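Muramoyltetrapeptide carboxypeptidase (Oxalobacter formigenes OXCC13, PDB 6UUK) probably acts as a serine-type LD-carboxypeptidase of the S66 family, trimming muramoyltetrapeptides of the bacterial cell wall. Local coordinates at residues Phe138-Ser152 against Ala160-Met173. Numbering follows the deposited sequence.
Sequences FAKLAKSGKLFVGHS and ALLKHGAVSFSGPM
H151 ND1 donates to G171 O at 2.6 Å, nearly in line with C=O but bent at the hydrogen (N-H...O 135°), the oxygen lying tilted out of the imidazole plane. The bond closes the C-terminal end of a beta-alpha-beta unit, in which strands 147-150 and 168-170 run parallel, joined through helix 155-163. F169 straddles V149: its N gives a 2.9 Å bond to F148 O, and its O receives G150 N. A longer, bent bond from G171 N comes to G150 O from above the carbonyl plane. The selenomethionine M173, bent at chi3 (-58°), lays CE over one face of the H151 ring, 3.7 Å from its centroid, while H316 meets this imidazole edge-to-face. Replacing H151 by alanine would probably leave G171 O without this donor and M173 CE without its ring. The next residue, S152, is the predicted nucleophile; its OG bonds to G125 O. G150 adopts a backbone conformation in which a CB would jam against the preceding carbonyl O, and its CA packs against M173 CG. On the V149 face of the sheet, V149 CG1 touches F169 CB, and L147 CG presses on F169 CE2. Between sheet and helices L161 splits its branches: CD1 meets F148 CD2, whereas CD2 touches both L141 CB and, in the ring plane, the F138 edge at CD2. A142 CB meets A166 CB at 3.8 Å. H164 ND1 bonds back to A160 O, which helps hold its ring with one face against F138 CB, a CH-pi contact of 3.6 Å to the centroid. In another CH-pi contact, A160 CB sits over the centre of the F138 ring, 3.4 Å above its plane.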
loop_
_atom_site.group_PDB
_atom_site.type_symbol
_atom_site.label_atom_id
_atom_site.label_comp_id
_atom_site.label_asym_id
_atom_site.label_seq_id
_atom_site.Cartn_x
_atom_site.Cartn_y
_atom_site.Cartn_z
ATOM N N PHE B 138 -10.935 19.496 8.901
ATOM C CA PHE B 138 -11.906 19.067 7.902
ATOM C C PHE B 138 -13.337 19.401 8.302
ATOM O O PHE B 138 -14.208 19.475 7.429
ATOM C CB PHE B 138 -11.757 17.568 7.639
ATOM C CG PHE B 138 -10.445 17.200 7.004
ATOM C CD1 PHE B 138 -9.366 16.819 7.784
ATOM C CD2 PHE B 138 -10.289 17.247 5.629
ATOM C CE1 PHE B 138 -8.156 16.485 7.203
ATOM C CE2 PHE B 138 -9.082 16.915 5.041
ATOM C CZ PHE B 138 -8.014 16.533 5.830
ATOM N N ALA B 139 -13.601 19.599 9.596
ATOM C CA ALA B 139 -14.896 20.133 9.999
ATOM C C ALA B 139 -15.057 21.577 9.545
ATOM O O ALA B 139 -16.166 22.001 9.202
ATOM C CB ALA B 139 -15.063 20.025 11.514
ATOM N N LYS B 140 -13.962 22.343 9.537
ATOM C CA LYS B 140 -13.991 23.687 8.975
ATOM C C LYS B 140 -14.075 23.652 7.455
ATOM O O LYS B 140 -14.718 24.516 6.848
ATOM C CB LYS B 140 -12.749 24.460 9.423
ATOM C CG LYS B 140 -12.639 25.876 8.878
ATOM C CD LYS B 140 -13.329 26.879 9.787
ATOM C CE LYS B 140 -13.014 28.305 9.365
ATOM N NZ LYS B 140 -13.567 29.306 10.320
ATOM N N LEU B 141 -13.440 22.659 6.825
ATOM C CA LEU B 141 -13.461 22.565 5.369
ATOM C C LEU B 141 -14.826 22.127 4.858
ATOM O O LEU B 141 -15.283 22.599 3.810
ATOM C CB LEU B 141 -12.376 21.600 4.894
ATOM C CG LEU B 141 -10.934 22.070 5.067
ATOM C CD1 LEU B 141 -9.969 20.933 4.788
ATOM C CD2 LEU B 141 -10.661 23.248 4.148
ATOM N N ALA B 142 -15.490 21.219 5.579
ATOM C CA ALA B 142 -16.812 20.770 5.159
ATOM C C ALA B 142 -17.829 21.901 5.210
ATOM O O ALA B 142 -18.777 21.918 4.416
ATOM C CB ALA B 142 -17.271 19.600 6.031
ATOM N N LYS B 143 -17.651 22.851 6.126
ATOM C CA LYS B 143 -18.522 24.013 6.219
ATOM C C LYS B 143 -18.081 25.159 5.320
ATOM O O LYS B 143 -18.821 26.141 5.188
ATOM C CB LYS B 143 -18.591 24.509 7.667
ATOM C CG LYS B 143 -19.122 23.488 8.657
ATOM C CD LYS B 143 -19.168 24.069 10.061
ATOM C CE LYS B 143 -19.704 23.061 11.065
ATOM N NZ LYS B 143 -19.765 23.631 12.438
ATOM N N SER B 144 -16.901 25.062 4.702
ATOM C CA SER B 144 -16.411 26.153 3.867
ATOM C C SER B 144 -17.231 26.301 2.592
ATOM O O SER B 144 -17.305 27.400 2.029
ATOM C CB SER B 144 -14.938 25.930 3.523
ATOM O OG SER B 144 -14.150 25.828 4.697
ATOM N N GLY B 145 -17.849 25.220 2.123
ATOM C CA GLY B 145 -18.625 25.264 0.903
ATOM C C GLY B 145 -17.815 25.279 -0.372
ATOM O O GLY B 145 -18.372 25.571 -1.438
ATOM N N LYS B 146 -16.522 24.977 -0.303
ATOM C CA LYS B 146 -15.680 24.980 -1.488
ATOM C C LYS B 146 -15.797 23.656 -2.235
ATOM O O LYS B 146 -16.125 22.617 -1.656
ATOM C CB LYS B 146 -14.220 25.240 -1.111
ATOM C CG LYS B 146 -14.010 26.501 -0.289
ATOM C CD LYS B 146 -14.577 27.722 -0.996
ATOM C CE LYS B 146 -14.423 28.972 -0.144
ATOM N NZ LYS B 146 -15.039 30.162 -0.791
ATOM N N LEU B 147 -15.524 23.706 -3.536
ATOM C CA LEU B 147 -15.599 22.534 -4.406
ATOM C C LEU B 147 -14.171 22.081 -4.697
ATOM O O LEU B 147 -13.514 22.577 -5.611
ATOM C CB LEU B 147 -16.368 22.852 -5.685
ATOM C CG LEU B 147 -17.892 22.679 -5.673
ATOM C CD1 LEU B 147 -18.554 23.500 -4.574
ATOM C CD2 LEU B 147 -18.474 23.037 -7.032
ATOM N N PHE B 148 -13.692 21.126 -3.903
ATOM C CA PHE B 148 -12.332 20.626 -4.044
ATOM C C PHE B 148 -12.263 19.592 -5.162
ATOM O O PHE B 148 -13.085 18.674 -5.223
ATOM C CB PHE B 148 -11.850 20.013 -2.729
ATOM C CG PHE B 148 -11.763 20.997 -1.596
ATOM C CD1 PHE B 148 -10.577 21.657 -1.325
ATOM C CD2 PHE B 148 -12.868 21.261 -0.803
ATOM C CE1 PHE B 148 -10.494 22.563 -0.283
ATOM C CE2 PHE B 148 -12.791 22.166 0.240
ATOM C CZ PHE B 148 -11.602 22.817 0.500
ATOM N N VAL B 149 -11.280 19.745 -6.047
ATOM C CA VAL B 149 -11.060 18.814 -7.146
ATOM C C VAL B 149 -9.617 18.336 -7.104
ATOM O O VAL B 149 -8.730 19.016 -6.577
ATOM C CB VAL B 149 -11.389 19.443 -8.520
ATOM C CG1 VAL B 149 -12.828 19.936 -8.555
ATOM C CG2 VAL B 149 -10.431 20.572 -8.835
ATOM N N GLY B 150 -9.387 17.159 -7.659
ATOM C CA GLY B 150 -8.058 16.581 -7.686
ATOM C C GLY B 150 -8.133 15.069 -7.764
ATOM O O GLY B 150 -9.204 14.472 -7.729
ATOM N N HIS B 151 -6.956 14.463 -7.872
ATOM C CA HIS B 151 -6.831 13.011 -7.948
ATOM C C HIS B 151 -5.429 12.627 -7.480
ATOM O O HIS B 151 -4.693 13.454 -6.933
ATOM C CB HIS B 151 -7.125 12.508 -9.365
ATOM C CG HIS B 151 -6.121 12.953 -10.384
ATOM N ND1 HIS B 151 -6.228 14.147 -11.064
ATOM C CD2 HIS B 151 -4.993 12.360 -10.840
ATOM C CE1 HIS B 151 -5.208 14.272 -11.893
ATOM N NE2 HIS B 151 -4.444 13.201 -11.778
ATOM N N SER B 152 -5.065 11.362 -7.698
ATOM C CA SER B 152 -3.758 10.810 -7.326
ATOM C C SER B 152 -3.614 10.920 -5.814
ATOM O O SER B 152 -4.478 10.392 -5.091
ATOM C CB SER B 152 -2.669 11.500 -8.150
ATOM O OG SER B 152 -1.380 11.028 -7.787
ATOM N N ALA B 160 -11.006 12.196 3.758
ATOM C CA ALA B 160 -11.244 12.858 5.036
ATOM C C ALA B 160 -12.390 13.857 4.941
ATOM O O ALA B 160 -13.138 14.032 5.910
ATOM C CB ALA B 160 -9.970 13.547 5.519
ATOM N N LEU B 161 -12.539 14.523 3.793
ATOM C CA LEU B 161 -13.708 15.370 3.581
ATOM C C LEU B 161 -14.987 14.546 3.578
ATOM O O LEU B 161 -15.996 14.943 4.172
ATOM C CB LEU B 161 -13.573 16.145 2.269
ATOM C CG LEU B 161 -12.700 17.398 2.276
ATOM C CD1 LEU B 161 -12.762 18.081 0.919
ATOM C CD2 LEU B 161 -13.143 18.346 3.377
ATOM N N LEU B 162 -14.964 13.389 2.911
ATOM C CA LEU B 162 -16.128 12.513 2.915
ATOM C C LEU B 162 -16.356 11.897 4.290
ATOM O O LEU B 162 -17.496 11.573 4.641
ATOM C CB LEU B 162 -15.964 11.420 1.859
ATOM C CG LEU B 162 -17.183 10.534 1.614
ATOM C CD1 LEU B 162 -18.378 11.375 1.189
ATOM C CD2 LEU B 162 -16.866 9.483 0.571
ATOM N N LYS B 163 -15.290 11.731 5.076
ATOM C CA LYS B 163 -15.450 11.251 6.444
ATOM C C LYS B 163 -16.233 12.246 7.291
ATOM O O LYS B 163 -16.917 11.851 8.243
ATOM C CB LYS B 163 -14.079 10.979 7.065
ATOM C CG LYS B 163 -14.128 10.318 8.432
ATOM C CD LYS B 163 -14.822 8.967 8.366
ATOM C CE LYS B 163 -14.899 8.316 9.736
ATOM N NZ LYS B 163 -15.589 6.998 9.683
ATOM N N HIS B 164 -16.154 13.532 6.958
ATOM C CA HIS B 164 -16.897 14.574 7.652
ATOM C C HIS B 164 -18.167 14.981 6.917
ATOM O O HIS B 164 -18.893 15.857 7.399
ATOM C CB HIS B 164 -16.006 15.802 7.871
ATOM C CG HIS B 164 -14.844 15.553 8.782
ATOM N ND1 HIS B 164 -13.845 14.650 8.486
ATOM C CD2 HIS B 164 -14.524 16.087 9.984
ATOM C CE1 HIS B 164 -12.959 14.640 9.467
ATOM N NE2 HIS B 164 -13.347 15.503 10.388
ATOM N N GLY B 165 -18.452 14.375 5.767
ATOM C CA GLY B 165 -19.685 14.649 5.054
ATOM C C GLY B 165 -19.580 15.772 4.045
ATOM O O GLY B 165 -20.516 16.563 3.891
ATOM N N ALA B 166 -18.450 15.852 3.345
ATOM C CA ALA B 166 -18.213 16.875 2.336
ATOM C C ALA B 166 -18.032 16.211 0.980
ATOM O O ALA B 166 -17.258 15.256 0.850
ATOM C CB ALA B 166 -16.986 17.721 2.686
ATOM N N VAL B 167 -18.742 16.715 -0.023
ATOM C CA VAL B 167 -18.680 16.170 -1.374
ATOM C C VAL B 167 -17.524 16.829 -2.114
ATOM O O VAL B 167 -17.481 18.056 -2.249
ATOM C CB VAL B 167 -20.004 16.381 -2.123
ATOM C CG1 VAL B 167 -19.855 15.975 -3.582
ATOM C CG2 VAL B 167 -21.121 15.596 -1.458
ATOM N N SER B 168 -16.588 16.014 -2.587
ATOM C CA SER B 168 -15.466 16.464 -3.395
ATOM C C SER B 168 -15.606 15.905 -4.807
ATOM O O SER B 168 -16.517 15.130 -5.107
ATOM C CB SER B 168 -14.141 16.045 -2.754
ATOM O OG SER B 168 -14.124 14.654 -2.489
ATOM N N PHE B 169 -14.684 16.301 -5.680
ATOM C CA PHE B 169 -14.722 15.908 -7.083
ATOM C C PHE B 169 -13.389 15.287 -7.467
ATOM O O PHE B 169 -12.345 15.936 -7.357
ATOM C CB PHE B 169 -15.035 17.106 -7.984
ATOM C CG PHE B 169 -16.390 17.703 -7.747
ATOM C CD1 PHE B 169 -17.493 17.257 -8.457
ATOM C CD2 PHE B 169 -16.564 18.709 -6.811
ATOM C CE1 PHE B 169 -18.742 17.806 -8.240
ATOM C CE2 PHE B 169 -17.811 19.258 -6.588
ATOM C CZ PHE B 169 -18.901 18.807 -7.304
ATOM N N SER B 170 -13.426 14.038 -7.919
ATOM C CA SER B 170 -12.232 13.346 -8.398
ATOM C C SER B 170 -12.086 13.662 -9.881
ATOM O O SER B 170 -12.734 13.041 -10.727
ATOM C CB SER B 170 -12.336 11.848 -8.141
ATOM O OG SER B 170 -11.058 11.239 -8.148
ATOM N N GLY B 171 -11.240 14.639 -10.200
ATOM C CA GLY B 171 -11.083 15.087 -11.561
ATOM C C GLY B 171 -9.670 15.521 -11.894
ATOM O O GLY B 171 -8.685 14.922 -11.450
ATOM N N PRO B 172 -9.546 16.580 -12.686
ATOM C CA PRO B 172 -8.230 17.011 -13.162
ATOM C C PRO B 172 -7.493 17.853 -12.127
ATOM O O PRO B 172 -8.056 18.317 -11.135
ATOM C CB PRO B 172 -8.569 17.838 -14.404
ATOM C CG PRO B 172 -9.901 18.430 -14.079
ATOM C CD PRO B 172 -10.634 17.393 -13.261
HETATM N N MSE B 173 -6.202 18.040 -12.386
HETATM C CA MSE B 173 -5.364 18.915 -11.574
HETATM C C MSE B 173 -4.568 19.858 -12.467
HETATM O O MSE B 173 -4.658 19.791 -13.691
HETATM C CB MSE B 173 -4.413 18.102 -10.693
HETATM C CG MSE B 173 -5.100 17.259 -9.633
HETATM SE SE MSE B 173 -3.840 16.470 -8.370
HETATM C CE MSE B 173 -2.743 15.459 -9.625
#